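Local structure of (r)-specific enoyl-coa hydratase (Aeromonas punctata, 1IQ6) at residues 105-117 against 122-134. The protein catalyses the hydration of trans-2-enoyl-CoA of four to six carbons to the (3R)-3-hydroxyacyl-CoA, in polyhydroxyalkanoate biosynthesis. Sequence-based numbering, arbitrary orientation.
Sequences EDKPIATLTTRIF and ALAVTGEAVVKLP
A110 and V131 exchange a reciprocal pair of backbone hydrogen bonds, as do L112 and A129, and these two rungs set the antiparallel register of strands 109-117 and 123-132. Beyond them L133 N donates to P108 O at 2.8 Å with an almost linear N-H...O. At the other end I116 O takes two donors, A124 N at 2.8 Å and V125 N, longer at 3.3 Å; two residues, A124 and V125, thus answer the single I116, a classic beta bulge that moves the register by one.

On the face of A110, L112 and I116 the contacts are apolar: A110 CB meets L133 CD2 at 3.7 Å, L112 crosses V131 at about a right angle, CD1 on CG2, and I116 lies alongside V125. Helix 55-68 covers this face, with L66 on L112 and A129 and F62 on T114 and I116. T114 CG2 lies 3.8 Å from A129 CB, while its OG1 is hydrogen-bonded to Q80 NE2.

On the other face, L123 CG stands anti to the backbone N (chi1 -170°), which brings CD1 over one face of the F117 ring in a CH-pi contact, 4.1 Å from the centroid and offset toward the rim. The same methyl packs on R115 CB. Polar groups here meet through water: one molecule donates to E128 OE2 at 2.6 Å and also bonds T113 OG1, and another sits 2.6 Å from T126 OG1 and takes only a weak bond from R115 NH1.

V125 packs on F84, which probably helps bind the hydroxyacyl-CoA. Together the strands form a bulged beta hairpin within the antiparallel sheet that wraps helix 55-68, the hallmark of the hot-dog fold of MaoC-like hydratases.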
loop_
_atom_site.group_PDB
_atom_site.type_symbol
_atom_site.label_atom_id
_atom_site.label_comp_id
_atom_site.label_asym_id
_atom_site.label_seq_id
_atom_site.Cartn_x
_atom_site.Cartn_y
_atom_site.Cartn_z
ATOM N N GLU B 105 23.296 7.018 10.278
ATOM C CA GLU B 105 23.974 8.193 10.807
ATOM C C GLU B 105 24.548 9.099 9.729
ATOM O O GLU B 105 25.099 10.158 10.033
ATOM C CB GLU B 105 25.061 7.767 11.795
ATOM C CG GLU B 105 24.496 7.017 12.992
ATOM C CD GLU B 105 25.469 6.916 14.146
ATOM O OE1 GLU B 105 25.093 6.332 15.185
ATOM O OE2 GLU B 105 26.604 7.420 14.019
ATOM N N ASP B 106 24.415 8.691 8.470
ATOM C CA ASP B 106 24.895 9.505 7.357
ATOM C C ASP B 106 23.745 10.408 6.920
ATOM O O ASP B 106 23.956 11.481 6.356
ATOM C CB ASP B 106 25.359 8.617 6.195
ATOM C CG ASP B 106 24.243 7.764 5.622
ATOM O OD1 ASP B 106 23.468 7.188 6.411
ATOM O OD2 ASP B 106 24.151 7.659 4.379
ATOM N N LYS B 107 22.525 9.957 7.204
ATOM C CA LYS B 107 21.304 10.691 6.875
ATOM C C LYS B 107 20.232 10.323 7.897
ATOM O O LYS B 107 20.246 9.221 8.445
ATOM C CB LYS B 107 20.808 10.324 5.471
ATOM C CG LYS B 107 21.781 10.645 4.346
ATOM C CD LYS B 107 21.112 10.529 2.982
ATOM C CE LYS B 107 20.619 9.120 2.709
ATOM N NZ LYS B 107 19.879 9.029 1.419
ATOM N N PRO B 108 19.290 11.242 8.170
ATOM C CA PRO B 108 18.212 10.993 9.134
ATOM C C PRO B 108 17.161 10.044 8.563
ATOM O O PRO B 108 16.048 10.453 8.227
ATOM C CB PRO B 108 17.660 12.390 9.391
ATOM C CG PRO B 108 17.804 13.033 8.057
ATOM C CD PRO B 108 19.204 12.615 7.640
ATOM N N ILE B 109 17.531 8.775 8.460
ATOM C CA ILE B 109 16.654 7.747 7.919
ATOM C C ILE B 109 16.532 6.585 8.897
ATOM O O ILE B 109 17.498 6.222 9.568
ATOM C CB ILE B 109 17.202 7.231 6.572
ATOM C CG1 ILE B 109 17.174 8.366 5.543
ATOM C CG2 ILE B 109 16.396 6.023 6.092
ATOM C CD1 ILE B 109 17.740 7.996 4.188
ATOM N N ALA B 110 15.338 6.007 8.981
ATOM C CA ALA B 110 15.103 4.886 9.873
ATOM C C ALA B 110 14.500 3.722 9.111
ATOM O O ALA B 110 13.784 3.913 8.127
ATOM C CB ALA B 110 14.155 5.297 11.000
ATOM N N THR B 111 14.823 2.515 9.554
ATOM C CA THR B 111 14.254 1.318 8.955
ATOM C C THR B 111 13.424 0.670 10.054
ATOM O O THR B 111 13.842 0.619 11.212
ATOM C CB THR B 111 15.339 0.337 8.476
ATOM O OG1 THR B 111 16.116 0.959 7.448
ATOM C CG2 THR B 111 14.703 -0.936 7.919
ATOM N N LEU B 112 12.233 0.201 9.695
ATOM C CA LEU B 112 11.351 -0.435 10.663
ATOM C C LEU B 112 10.734 -1.707 10.111
ATOM O O LEU B 112 10.421 -1.787 8.926
ATOM C CB LEU B 112 10.210 0.513 11.062
ATOM C CG LEU B 112 10.550 1.903 11.612
ATOM C CD1 LEU B 112 10.646 2.890 10.454
ATOM C CD2 LEU B 112 9.481 2.349 12.610
ATOM N N THR B 113 10.575 -2.709 10.968
ATOM C CA THR B 113 9.920 -3.938 10.551
ATOM C C THR B 113 8.431 -3.631 10.712
ATOM O O THR B 113 8.007 -3.068 11.723
ATOM C CB THR B 113 10.353 -5.129 11.427
ATOM O OG1 THR B 113 11.673 -5.533 11.035
ATOM C CG2 THR B 113 9.402 -6.307 11.270
ATOM N N THR B 114 7.653 -3.982 9.694
ATOM C CA THR B 114 6.218 -3.713 9.663
ATOM C C THR B 114 5.439 -5.012 9.498
ATOM O O THR B 114 5.613 -5.722 8.509
ATOM C CB THR B 114 5.906 -2.767 8.496
ATOM O OG1 THR B 114 6.353 -3.362 7.271
ATOM C CG2 THR B 114 6.638 -1.442 8.685
ATOM N N ARG B 115 4.576 -5.309 10.465
ATOM C CA ARG B 115 3.797 -6.541 10.440
ATOM C C ARG B 115 2.318 -6.364 10.732
ATOM O O ARG B 115 1.927 -5.490 11.499
ATOM C CB ARG B 115 4.379 -7.528 11.459
ATOM C CG ARG B 115 5.809 -7.894 11.140
ATOM C CD ARG B 115 6.445 -8.842 12.132
ATOM N NE ARG B 115 7.742 -9.254 11.603
ATOM C CZ ARG B 115 8.698 -9.855 12.301
ATOM N NH1 ARG B 115 9.837 -10.182 11.704
ATOM N NH2 ARG B 115 8.528 -10.120 13.586
ATOM N N ILE B 116 1.503 -7.195 10.086
ATOM C CA ILE B 116 0.060 -7.204 10.309
ATOM C C ILE B 116 -0.257 -8.610 10.805
ATOM O O ILE B 116 0.118 -9.599 10.165
ATOM C CB ILE B 116 -0.755 -6.989 9.010
ATOM C CG1 ILE B 116 -0.480 -5.610 8.404
ATOM C CG2 ILE B 116 -2.255 -7.148 9.315
ATOM C CD1 ILE B 116 -0.996 -4.449 9.237
ATOM N N PHE B 117 -0.927 -8.698 11.951
ATOM C CA PHE B 117 -1.321 -9.985 12.512
ATOM C C PHE B 117 -2.835 -10.126 12.454
ATOM O O PHE B 117 -3.564 -9.154 12.648
ATOM C CB PHE B 117 -0.870 -10.127 13.972
ATOM C CG PHE B 117 0.592 -10.412 14.131
ATOM C CD1 PHE B 117 1.507 -9.372 14.236
ATOM C CD2 PHE B 117 1.058 -11.725 14.141
ATOM C CE1 PHE B 117 2.875 -9.634 14.349
ATOM C CE2 PHE B 117 2.427 -11.993 14.254
ATOM C CZ PHE B 117 3.331 -10.940 14.356
ATOM N N ALA B 122 -1.868 -14.670 13.893
ATOM C CA ALA B 122 -0.980 -15.189 12.860
ATOM C C ALA B 122 -0.526 -14.080 11.919
ATOM O O ALA B 122 -1.268 -13.136 11.645
ATOM C CB ALA B 122 -1.675 -16.299 12.069
ATOM N N LEU B 123 0.695 -14.210 11.414
ATOM C CA LEU B 123 1.268 -13.207 10.524
ATOM C C LEU B 123 0.583 -13.178 9.165
ATOM O O LEU B 123 0.607 -14.164 8.432
ATOM C CB LEU B 123 2.761 -13.475 10.340
ATOM C CG LEU B 123 3.563 -12.377 9.633
ATOM C CD1 LEU B 123 3.508 -11.088 10.438
ATOM C CD2 LEU B 123 5.008 -12.836 9.468
ATOM N N ALA B 124 -0.017 -12.038 8.829
ATOM C CA ALA B 124 -0.715 -11.886 7.553
ATOM C C ALA B 124 0.110 -11.104 6.531
ATOM O O ALA B 124 0.082 -11.410 5.335
ATOM C CB ALA B 124 -2.053 -11.197 7.778
ATOM N N VAL B 125 0.837 -10.097 7.005
ATOM C CA VAL B 125 1.669 -9.263 6.141
ATOM C C VAL B 125 2.948 -8.915 6.884
ATOM O O VAL B 125 2.916 -8.611 8.073
ATOM C CB VAL B 125 0.960 -7.935 5.776
ATOM C CG1 VAL B 125 1.803 -7.149 4.770
ATOM C CG2 VAL B 125 -0.431 -8.217 5.221
ATOM N N THR B 126 4.074 -8.972 6.186
ATOM C CA THR B 126 5.342 -8.617 6.810
ATOM C C THR B 126 6.228 -7.897 5.806
ATOM O O THR B 126 6.062 -8.036 4.598
ATOM C CB THR B 126 6.069 -9.860 7.373
ATOM O OG1 THR B 126 7.203 -9.430 8.139
ATOM C CG2 THR B 126 6.526 -10.784 6.250
ATOM N N GLY B 127 7.159 -7.105 6.314
ATOM C CA GLY B 127 8.047 -6.376 5.434
ATOM C C GLY B 127 8.799 -5.327 6.216
ATOM O O GLY B 127 8.856 -5.386 7.447
ATOM N N GLU B 128 9.369 -4.366 5.498
ATOM C CA GLU B 128 10.135 -3.295 6.117
ATOM C C GLU B 128 9.855 -1.943 5.482
ATOM O O GLU B 128 9.689 -1.834 4.265
ATOM C CB GLU B 128 11.634 -3.570 5.986
ATOM C CG GLU B 128 12.163 -4.755 6.752
ATOM C CD GLU B 128 13.638 -4.976 6.476
ATOM O OE1 GLU B 128 13.980 -5.314 5.325
ATOM O OE2 GLU B 128 14.454 -4.800 7.403
ATOM N N ALA B 129 9.811 -0.913 6.315
ATOM C CA ALA B 129 9.603 0.441 5.841
ATOM C C ALA B 129 10.900 1.213 6.040
ATOM O O ALA B 129 11.658 0.954 6.978
ATOM C CB ALA B 129 8.481 1.115 6.626
ATOM N N VAL B 130 11.163 2.137 5.129
ATOM C CA VAL B 130 12.331 3.003 5.215
ATOM C C VAL B 130 11.718 4.397 5.191
ATOM O O VAL B 130 10.983 4.737 4.262
ATOM C CB VAL B 130 13.272 2.829 4.008
ATOM C CG1 VAL B 130 14.442 3.801 4.129
ATOM C CG2 VAL B 130 13.791 1.396 3.951
ATOM N N VAL B 131 12.008 5.199 6.211
ATOM C CA VAL B 131 11.428 6.532 6.294
ATOM C C VAL B 131 12.407 7.628 6.686
ATOM O O VAL B 131 13.339 7.404 7.459
ATOM C CB VAL B 131 10.267 6.563 7.317
ATOM C CG1 VAL B 131 9.218 5.529 6.952
ATOM C CG2 VAL B 131 10.797 6.297 8.710
ATOM N N LYS B 132 12.174 8.816 6.138
ATOM C CA LYS B 132 12.990 9.987 6.440
ATOM C C LYS B 132 12.422 10.559 7.737
ATOM O O LYS B 132 11.210 10.743 7.862
ATOM C CB LYS B 132 12.875 11.014 5.312
ATOM C CG LYS B 132 13.738 12.254 5.501
ATOM C CD LYS B 132 13.557 13.236 4.352
ATOM C CE LYS B 132 13.977 12.623 3.025
ATOM N NZ LYS B 132 13.801 13.576 1.894
ATOM N N LEU B 133 13.296 10.834 8.697
ATOM C CA LEU B 133 12.872 11.347 9.997
ATOM C C LEU B 133 12.261 12.743 9.959
ATOM O O LEU B 133 12.601 13.558 9.105
ATOM C CB LEU B 133 14.057 11.329 10.967
ATOM C CG LEU B 133 14.711 9.959 11.174
ATOM C CD1 LEU B 133 15.828 10.075 12.200
ATOM C CD2 LEU B 133 13.666 8.954 11.633
ATOM N N PRO B 134 11.343 13.030 10.899
ATOM C CA PRO B 134 10.664 14.326 11.003
ATOM C C PRO B 134 11.637 15.500 10.930
ATOM O O PRO B 134 11.392 16.418 10.119
ATOM C CB PRO B 134 9.968 14.237 12.356
ATOM C CG PRO B 134 9.604 12.791 12.434
ATOM C CD PRO B 134 10.870 12.112 11.951
ATOM O OXT PRO B 134 12.629 15.490 11.690
HETATM O O HOH W 1 13.607 -3.812 9.632
HETATM O O HOH W 2 9.042 -11.255 8.553
#